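PDB 4G7X: putative uncharacterized protein from Vibrio cholerae, which probably serves as the N-terminal N1 domain of the CTXphi phage minor coat protein pIII, which engages the host protein TolA during infection. Local coordinates for residues A[12-22]-A[38-46]; A[77-85]-A[91-99]. All coordinates share one frame; numbering follows the deposited sequence. Where two conformers were deposited one is given.

Overall arrangement
Contact 1 closes before contact 2 opens along the chain, and both reach the same mixed beta sheet. Their centres lie about 14 Å apart. Contact 1 ties the N-terminal loop and the start of strand 20-27 to strand 41-48; contact 2 fastens the loop after strand 64-71 to the short strand 93-95. Strand 35-38 joins them, pairing antiparallel with 41-48 and parallel with 93-95. The two also touch directly: M42 packs on W81, and F38 meets Y96 and Y98. With one disulfide each, they secure irregular segments to a small helix-free domain, while the T20-H22 end of contact 1 faces another protein chain.

Contact 1 (A[12-22]-A[38-46]); sequences INCDPNTTTSH and FDGCMLDIE
I12 packs across the turn that leads into strand 41-45, and its branches divide the work. From CB, the CG2 methyl reaches D39, 3.4 Å from OD2, the two side chains running alongside one another in opposite senses. The other branch, CG1, turned anti to the backbone N (chi1 160°), lies 4.1 Å from C41 CB. At the tip, CD1 comes to 4.4 Å from L43 CD2, so a branched aliphatic residue bridges a polar turn and an apolar strand face. A water accepts a weak bond from I12 N and donates to D39 OD2. D39 and G40 are the middle residues of a type I' turn, where glycine readily takes the positive phi.

Beside I12, C14 and C41 form a disulfide, SG to SG 2.0 Å, whose chi3 of 90° is relaxed. Further along, the rings of H22 and F38 meet obliquely, H22 CD2 lying 3.8 Å from F38 CE1. Strand 20-27 does not pair with 41-48; strand 64-71 pairs with both, and the contact reaches across it. Near the end of strand 41-48, S21 OG donates to E46 OE2 over 2.6 Å, using the syn side of the carboxylate, 17° out of its plane. Outside the contact, E46 OE1 meets a basic side chain of another protein chain, whose strand pairs antiparallel with T20-H22. The chemistry is thus covalent at one end and a hydrogen bond to a charged carboxylate at the other: the disulfide ties the N-terminal loop down, while S21 holds one oxygen of E46 and the neighbouring chain the other, probably limiting its rotation.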
loop_
_atom_site.group_PDB
_atom_site.type_symbol
_atom_site.label_atom_id
_atom_site.label_comp_id
_atom_site.label_asym_id
_atom_site.label_seq_id
_atom_site.Cartn_x
_atom_site.Cartn_y
_atom_site.Cartn_z
ATOM N N ILE A 12 10.355 2.015 -8.357
ATOM C CA ILE A 12 9.620 0.751 -8.688
ATOM C C ILE A 12 10.548 -0.327 -9.262
ATOM O O ILE A 12 11.289 -0.090 -10.214
ATOM C CB ILE A 12 8.387 1.008 -9.611
ATOM C CG1 ILE A 12 7.942 -0.266 -10.346
ATOM C CG2 ILE A 12 8.679 2.089 -10.643
ATOM C CD1 ILE A 12 7.149 -1.243 -9.504
ATOM N N ASN A 13 10.496 -1.512 -8.662
ATOM C CA ASN A 13 11.219 -2.676 -9.153
ATOM C C ASN A 13 10.373 -3.425 -10.192
ATOM O O ASN A 13 9.466 -4.177 -9.834
ATOM C CB ASN A 13 11.571 -3.583 -7.967
ATOM C CG ASN A 13 12.345 -4.819 -8.377
ATOM O OD1 ASN A 13 13.080 -4.808 -9.365
ATOM N ND2 ASN A 13 12.186 -5.895 -7.610
ATOM N N CYS A 14 10.675 -3.224 -11.476
ATOM C CA CYS A 14 9.806 -3.718 -12.557
ATOM C C CYS A 14 10.103 -5.156 -12.992
ATOM O O CYS A 14 10.582 -5.398 -14.108
ATOM C CB CYS A 14 9.835 -2.770 -13.759
ATOM S SG CYS A 14 8.454 -2.985 -14.909
ATOM N N ASP A 15 9.760 -6.096 -12.115
ATOM C CA ASP A 15 9.979 -7.521 -12.332
ATOM C C ASP A 15 8.766 -8.278 -11.798
ATOM O O ASP A 15 8.326 -8.004 -10.684
ATOM C CB ASP A 15 11.246 -7.957 -11.592
ATOM C CG ASP A 15 11.446 -9.465 -11.595
ATOM O OD1 ASP A 15 11.181 -10.109 -12.630
ATOM O OD2 ASP A 15 11.894 -10.004 -10.561
ATOM N N PRO A 16 8.204 -9.219 -12.590
ATOM C CA PRO A 16 7.015 -9.965 -12.144
ATOM C C PRO A 16 7.205 -10.737 -10.837
ATOM O O PRO A 16 6.229 -11.013 -10.141
ATOM C CB PRO A 16 6.752 -10.943 -13.300
ATOM C CG PRO A 16 8.038 -11.014 -14.046
ATOM C CD PRO A 16 8.616 -9.640 -13.943
ATOM N N ASN A 17 8.454 -11.067 -10.513
ATOM C CA ASN A 17 8.772 -11.804 -9.291
ATOM C C ASN A 17 9.111 -10.922 -8.085
ATOM O O ASN A 17 9.551 -11.422 -7.047
ATOM C CB ASN A 17 9.891 -12.819 -9.551
ATOM C CG ASN A 17 9.483 -13.898 -10.539
ATOM O OD1 ASN A 17 10.197 -14.167 -11.503
ATOM N ND2 ASN A 17 8.330 -14.517 -10.307
ATOM N N THR A 18 8.897 -9.613 -8.219
ATOM C CA THR A 18 9.013 -8.694 -7.083
ATOM C C THR A 18 8.115 -9.140 -5.928
ATOM O O THR A 18 7.087 -9.775 -6.145
ATOM C CB THR A 18 8.642 -7.244 -7.475
ATOM O OG1 THR A 18 8.890 -6.366 -6.370
ATOM C CG2 THR A 18 7.170 -7.139 -7.859
ATOM N N THR A 19 8.505 -8.804 -4.705
ATOM C CA THR A 19 7.635 -9.039 -3.553
ATOM C C THR A 19 6.977 -7.733 -3.097
ATOM O O THR A 19 6.371 -7.675 -2.028
ATOM C CB THR A 19 8.391 -9.701 -2.386
ATOM O OG1 THR A 19 9.430 -8.827 -1.948
ATOM C CG2 THR A 19 8.994 -11.035 -2.822
ATOM N N THR A 20 7.099 -6.698 -3.927
ATOM C CA THR A 20 6.453 -5.406 -3.678
ATOM C C THR A 20 5.150 -5.273 -4.473
ATOM O O THR A 20 5.116 -5.521 -5.684
ATOM C CB THR A 20 7.394 -4.227 -4.012
ATOM O OG1 THR A 20 8.612 -4.354 -3.268
ATOM C CG2 THR A 20 6.744 -2.883 -3.668
ATOM N N SER A 21 4.087 -4.890 -3.769
ATOM C CA SER A 21 2.806 -4.564 -4.377
ATOM C C SER A 21 2.562 -3.066 -4.262
ATOM O O SER A 21 2.810 -2.480 -3.212
ATOM C CB SER A 21 1.693 -5.298 -3.645
ATOM O OG SER A 21 1.841 -6.701 -3.767
ATOM N N HIS A 22 2.074 -2.448 -5.335
ATOM C CA HIS A 22 1.782 -1.015 -5.333
ATOM C C HIS A 22 0.315 -0.746 -5.215
ATOM O O HIS A 22 -0.485 -1.332 -5.940
ATOM C CB HIS A 22 2.318 -0.365 -6.604
ATOM C CG HIS A 22 3.777 -0.028 -6.530
ATOM N ND1 HIS A 22 4.742 -0.946 -6.714
ATOM C CD2 HIS A 22 4.421 1.174 -6.251
ATOM C CE1 HIS A 22 5.945 -0.360 -6.567
ATOM N NE2 HIS A 22 5.747 0.935 -6.288
ATOM N N PHE A 38 2.570 2.362 -14.926
ATOM C CA PHE A 38 2.917 3.148 -13.752
ATOM C C PHE A 38 4.414 3.359 -13.715
ATOM O O PHE A 38 5.180 2.400 -13.572
ATOM C CB PHE A 38 2.451 2.439 -12.472
ATOM C CG PHE A 38 2.877 3.133 -11.205
ATOM C CD1 PHE A 38 4.024 2.726 -10.522
ATOM C CD2 PHE A 38 2.144 4.202 -10.704
ATOM C CE1 PHE A 38 4.423 3.372 -9.360
ATOM C CE2 PHE A 38 2.537 4.847 -9.540
ATOM C CZ PHE A 38 3.677 4.432 -8.868
ATOM N N ASP A 39 4.819 4.621 -13.837
ATOM C CA ASP A 39 6.232 4.993 -13.811
ATOM C C ASP A 39 7.047 4.149 -14.813
ATOM O O ASP A 39 8.172 3.719 -14.534
ATOM C CB ASP A 39 6.769 4.866 -12.378
ATOM C CG ASP A 39 7.945 5.782 -12.099
ATOM O OD1 ASP A 39 8.085 6.835 -12.759
ATOM O OD2 ASP A 39 8.732 5.440 -11.195
ATOM N N GLY A 40 6.452 3.914 -15.982
ATOM C CA GLY A 40 7.094 3.167 -17.063
ATOM C C GLY A 40 6.958 1.655 -16.985
ATOM O O GLY A 40 7.353 0.958 -17.910
ATOM N N CYS A 41 6.393 1.157 -15.886
ATOM C CA CYS A 41 6.253 -0.272 -15.638
ATOM C C CYS A 41 4.804 -0.702 -15.795
ATOM O O CYS A 41 3.907 -0.093 -15.210
ATOM C CB CYS A 41 6.726 -0.599 -14.223
ATOM S SG CYS A 41 6.817 -2.367 -13.857
ATOM N N MET A 42 4.574 -1.750 -16.580
ATOM C CA MET A 42 3.218 -2.257 -16.756
ATOM C C MET A 42 2.819 -3.150 -15.589
ATOM O O MET A 42 3.440 -4.187 -15.345
ATOM C CB MET A 42 3.075 -3.009 -18.074
ATOM C CG MET A 42 1.629 -3.346 -18.409
ATOM S SD MET A 42 0.625 -1.913 -18.839
ATOM C CE MET A 42 1.205 -1.601 -20.506
ATOM N N LEU A 43 1.776 -2.733 -14.879
ATOM C CA LEU A 43 1.294 -3.436 -13.693
ATOM C C LEU A 43 -0.077 -4.023 -13.945
ATOM O O LEU A 43 -0.897 -3.407 -14.620
ATOM C CB LEU A 43 1.196 -2.477 -12.502
ATOM C CG LEU A 43 2.384 -1.582 -12.132
ATOM C CD1 LEU A 43 2.109 -0.854 -10.824
ATOM C CD2 LEU A 43 3.684 -2.366 -12.038
ATOM N N ASP A 44 -0.325 -5.198 -13.372
ATOM C CA ASP A 44 -1.640 -5.835 -13.412
ATOM C C ASP A 44 -2.250 -5.938 -12.015
ATOM O O ASP A 44 -1.550 -6.154 -11.027
ATOM C CB ASP A 44 -1.548 -7.242 -14.014
ATOM C CG ASP A 44 -1.215 -7.242 -15.498
ATOM O OD1 ASP A 44 -1.278 -6.188 -16.156
ATOM O OD2 ASP A 44 -0.894 -8.333 -16.012
ATOM N N ILE A 45 -3.567 -5.789 -11.951
ATOM C CA ILE A 45 -4.314 -5.963 -10.708
ATOM C C ILE A 45 -4.068 -7.342 -10.083
ATOM O O ILE A 45 -4.043 -8.360 -10.779
ATOM C CB ILE A 45 -5.827 -5.702 -10.947
ATOM C CG1 ILE A 45 -6.632 -5.729 -9.637
ATOM C CG2 ILE A 45 -6.407 -6.687 -11.958
ATOM C CD1 ILE A 45 -6.398 -4.540 -8.726
ATOM N N GLU A 46 -3.880 -7.362 -8.768
ATOM C CA GLU A 46 -3.694 -8.615 -8.042
ATOM C C GLU A 46 -5.020 -9.255 -7.693
ATOM O O GLU A 46 -6.014 -8.569 -7.452
ATOM C CB GLU A 46 -2.892 -8.384 -6.768
ATOM C CG GLU A 46 -1.476 -7.923 -7.041
ATOM C CD GLU A 46 -0.594 -8.061 -5.828
ATOM O OE1 GLU A 46 -0.287 -9.210 -5.443
ATOM O OE2 GLU A 46 -0.197 -7.022 -5.275
HETATM O O HOH W 1 8.033 4.554 -8.588
#

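Contact 2 (A[77-85]-A[91-99]); sequences VSPNWPMCD and AERCIYPYC
W81 lies between R93 and P79, its indole covered on both faces. R93 CB sits over the centre of the six-membered ring, 3.6 Å from the centroid and only 7° off the normal, a CH-pi contact; P79 CB covers the opposite face, offset toward the rim. Because the R93 chain runs extended from CG to NE, its methylenes follow the indole, CD coming to 3.5 Å from W81 CZ2. The guanidinium presents an edge to CZ2, its plane 64° from that of the ring. A long aliphatic stem suits this place, covering an aromatic face with methylenes while carrying its charge outward. The other flat group, Y96, has P97 CD over one face, offset toward the rim, and meets C84 SG obliquely, 3.8 Å from CD1; its hydroxyl bonds to L25 O.

Between these rings the backbones form a single parallel beta bridge, M83 with I95: I95 N donates to P82 O and C84 N to I95 O, each over 2.9 Å. Through C94, strand 93-95 also pairs in parallel with strand 35-38, so the loop 77-85 extends this edge of the sheet by one bridge. C84 and C94 then lock the pairing with a disulfide, SG to SG 2.0 Å.

M83, whose CB points away, returns by bending at chi2 and chi3, so that SD rests 3.9 Å from I95 CB and the methyl CE reaches P97 CB at 3.8 Å. P82 CG packs on A91 CB, and a water donates to M83 O while accepting from A91 N.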
loop_
_atom_site.group_PDB
_atom_site.type_symbol
_atom_site.label_atom_id
_atom_site.label_comp_id
_atom_site.label_asym_id
_atom_site.label_seq_id
_atom_site.Cartn_x
_atom_site.Cartn_y
_atom_site.Cartn_z
ATOM N N VAL A 77 6.361 -2.174 -23.706
ATOM C CA VAL A 77 5.308 -1.814 -24.660
ATOM C C VAL A 77 4.831 -0.395 -24.362
ATOM O O VAL A 77 4.596 -0.041 -23.202
ATOM C CB VAL A 77 4.122 -2.811 -24.608
ATOM C CG1 VAL A 77 2.983 -2.353 -25.511
ATOM C CG2 VAL A 77 4.581 -4.213 -24.997
ATOM N N SER A 78 4.714 0.419 -25.407
ATOM C CA SER A 78 4.211 1.781 -25.264
ATOM C C SER A 78 2.804 1.896 -25.845
ATOM O O SER A 78 2.643 2.135 -27.042
ATOM C CB SER A 78 5.156 2.786 -25.929
ATOM O OG SER A 78 4.749 4.108 -25.622
ATOM N N PRO A 79 1.773 1.725 -24.997
ATOM C CA PRO A 79 0.408 1.725 -25.512
ATOM C C PRO A 79 -0.167 3.127 -25.673
ATOM O O PRO A 79 0.181 4.036 -24.918
ATOM C CB PRO A 79 -0.358 0.971 -24.430
ATOM C CG PRO A 79 0.364 1.301 -23.172
ATOM C CD PRO A 79 1.813 1.478 -23.544
ATOM N N ASN A 80 -1.053 3.290 -26.652
ATOM C CA ASN A 80 -1.812 4.522 -26.799
ATOM C C ASN A 80 -3.050 4.445 -25.919
ATOM O O ASN A 80 -4.145 4.115 -26.383
ATOM C CB ASN A 80 -2.188 4.770 -28.265
ATOM C CG ASN A 80 -2.808 6.135 -28.488
ATOM O OD1 ASN A 80 -2.846 6.976 -27.591
ATOM N ND2 ASN A 80 -3.300 6.361 -29.699
ATOM N N TRP A 81 -2.848 4.729 -24.636
ATOM C CA TRP A 81 -3.907 4.667 -23.636
ATOM C C TRP A 81 -4.169 6.016 -23.036
ATOM O O TRP A 81 -3.278 6.866 -23.011
ATOM C CB TRP A 81 -3.515 3.722 -22.507
ATOM C CG TRP A 81 -3.489 2.254 -22.838
ATOM C CD1 TRP A 81 -3.949 1.614 -23.988
ATOM C CD2 TRP A 81 -3.004 1.179 -21.973
ATOM N NE1 TRP A 81 -3.764 0.257 -23.899
ATOM C CE2 TRP A 81 -3.207 -0.070 -22.710
ATOM C CE3 TRP A 81 -2.440 1.131 -20.703
ATOM C CZ2 TRP A 81 -2.841 -1.303 -22.181
ATOM C CZ3 TRP A 81 -2.087 -0.113 -20.179
ATOM C CH2 TRP A 81 -2.282 -1.300 -20.903
ATOM N N PRO A 82 -5.390 6.225 -22.509
ATOM C CA PRO A 82 -5.693 7.454 -21.788
ATOM C C PRO A 82 -5.018 7.484 -20.422
ATOM O O PRO A 82 -4.565 6.451 -19.924
ATOM C CB PRO A 82 -7.212 7.382 -21.602
ATOM C CG PRO A 82 -7.499 5.924 -21.532
ATOM C CD PRO A 82 -6.509 5.264 -22.457
ATOM N N MET A 83 -4.949 8.663 -19.824
ATOM C CA MET A 83 -4.492 8.795 -18.451
ATOM C C MET A 83 -5.548 8.223 -17.511
ATOM O O MET A 83 -6.751 8.383 -17.744
ATOM C CB MET A 83 -4.213 10.263 -18.114
ATOM C CG MET A 83 -3.147 10.914 -18.996
ATOM S SD MET A 83 -1.539 10.090 -18.964
ATOM C CE MET A 83 -1.068 10.329 -17.259
ATOM N N CYS A 84 -5.103 7.529 -16.467
ATOM C CA CYS A 84 -6.033 7.044 -15.451
ATOM C C CYS A 84 -6.775 8.219 -14.831
ATOM O O CYS A 84 -6.192 9.283 -14.604
ATOM C CB CYS A 84 -5.297 6.259 -14.360
ATOM S SG CYS A 84 -4.328 4.853 -14.957
ATOM N N ASP A 85 -8.062 8.025 -14.566
ATOM C CA ASP A 85 -8.866 9.050 -13.915
ATOM C C ASP A 85 -8.829 8.823 -12.416
ATOM O O ASP A 85 -9.219 7.761 -11.923
ATOM C CB ASP A 85 -10.306 9.029 -14.436
ATOM C CG ASP A 85 -11.101 10.271 -14.033
ATOM O OD1 ASP A 85 -12.161 10.522 -14.636
ATOM O OD2 ASP A 85 -10.681 10.996 -13.112
ATOM N N ALA A 91 -10.643 4.517 -17.124
ATOM C CA ALA A 91 -10.559 3.419 -18.089
ATOM C C ALA A 91 -9.880 2.232 -17.412
ATOM O O ALA A 91 -9.099 2.421 -16.476
ATOM C CB ALA A 91 -9.775 3.862 -19.310
ATOM N N GLU A 92 -10.170 1.014 -17.862
ATOM C CA GLU A 92 -9.598 -0.165 -17.206
ATOM C C GLU A 92 -8.185 -0.509 -17.685
ATOM O O GLU A 92 -7.563 -1.425 -17.152
ATOM C CB GLU A 92 -10.524 -1.380 -17.307
ATOM C CG GLU A 92 -10.704 -1.914 -18.714
ATOM C CD GLU A 92 -11.623 -1.050 -19.547
ATOM O OE1 GLU A 92 -12.416 -0.276 -18.968
ATOM O OE2 GLU A 92 -11.554 -1.155 -20.787
ATOM N N ARG A 93 -7.697 0.218 -18.691
ATOM C CA ARG A 93 -6.281 0.179 -19.071
ATOM C C ARG A 93 -5.850 1.611 -19.280
ATOM O O ARG A 93 -6.422 2.320 -20.106
ATOM C CB ARG A 93 -6.052 -0.642 -20.336
ATOM C CG ARG A 93 -6.194 -2.123 -20.090
ATOM C CD ARG A 93 -5.823 -2.965 -21.293
ATOM N NE ARG A 93 -5.804 -4.355 -20.858
ATOM C CZ ARG A 93 -6.900 -5.094 -20.704
ATOM N NH1 ARG A 93 -8.088 -4.584 -20.996
ATOM N NH2 ARG A 93 -6.804 -6.344 -20.271
ATOM N N CYS A 94 -4.868 2.062 -18.509
ATOM C CA CYS A 94 -4.542 3.480 -18.514
ATOM C C CYS A 94 -3.117 3.765 -18.067
ATOM O O CYS A 94 -2.461 2.905 -17.482
ATOM C CB CYS A 94 -5.554 4.253 -17.651
ATOM S SG CYS A 94 -5.701 3.692 -15.933
ATOM N N ILE A 95 -2.646 4.973 -18.363
ATOM C CA ILE A 95 -1.322 5.424 -17.941
ATOM C C ILE A 95 -1.478 6.221 -16.651
ATOM O O ILE A 95 -2.276 7.158 -16.592
ATOM C CB ILE A 95 -0.652 6.278 -19.046
ATOM C CG1 ILE A 95 -0.535 5.468 -20.342
ATOM C CG2 ILE A 95 0.705 6.797 -18.580
ATOM C CD1 ILE A 95 -0.071 6.272 -21.541
ATOM N N TYR A 96 -0.742 5.846 -15.607
ATOM C CA TYR A 96 -0.889 6.530 -14.320
ATOM C C TYR A 96 -0.178 7.886 -14.295
ATOM O O TYR A 96 0.933 8.011 -14.811
ATOM C CB TYR A 96 -0.426 5.653 -13.152
ATOM C CG TYR A 96 -1.201 5.938 -11.883
ATOM C CD1 TYR A 96 -2.497 5.451 -11.715
ATOM C CD2 TYR A 96 -0.654 6.716 -10.867
ATOM C CE1 TYR A 96 -3.223 5.721 -10.567
ATOM C CE2 TYR A 96 -1.369 6.991 -9.713
ATOM C CZ TYR A 96 -2.654 6.499 -9.572
ATOM O OH TYR A 96 -3.360 6.773 -8.423
ATOM N N PRO A 97 -0.835 8.919 -13.725
ATOM C CA PRO A 97 -0.194 10.235 -13.583
ATOM C C PRO A 97 0.678 10.344 -12.324
ATOM O O PRO A 97 0.386 11.142 -11.427
ATOM C CB PRO A 97 -1.385 11.200 -13.525
ATOM C CG PRO A 97 -2.516 10.389 -12.994
ATOM C CD PRO A 97 -2.266 8.952 -13.366
ATOM N N TYR A 98 1.752 9.557 -12.278
ATOM C CA TYR A 98 2.654 9.510 -11.119
ATOM C C TYR A 98 3.693 10.641 -11.079
ATOM O O TYR A 98 4.211 11.059 -12.122
ATOM C CB TYR A 98 3.350 8.141 -11.050
ATOM C CG TYR A 98 4.503 8.066 -10.067
ATOM C CD1 TYR A 98 4.273 7.931 -8.697
ATOM C CD2 TYR A 98 5.824 8.140 -10.510
ATOM C CE1 TYR A 98 5.327 7.867 -7.796
ATOM C CE2 TYR A 98 6.885 8.077 -9.617
ATOM C CZ TYR A 98 6.630 7.940 -8.263
ATOM O OH TYR A 98 7.683 7.877 -7.379
ATOM N N CYS A 99 3.976 11.126 -9.868
ATOM C CA CYS A 99 5.015 12.128 -9.622
ATOM C C CYS A 99 5.637 11.907 -8.242
ATOM O O CYS A 99 4.907 11.739 -7.261
ATOM C CB CYS A 99 4.440 13.545 -9.716
ATOM S SG CYS A 99 5.624 14.867 -9.353
HETATM O O HOH W 2 -9.127 6.957 -17.607
#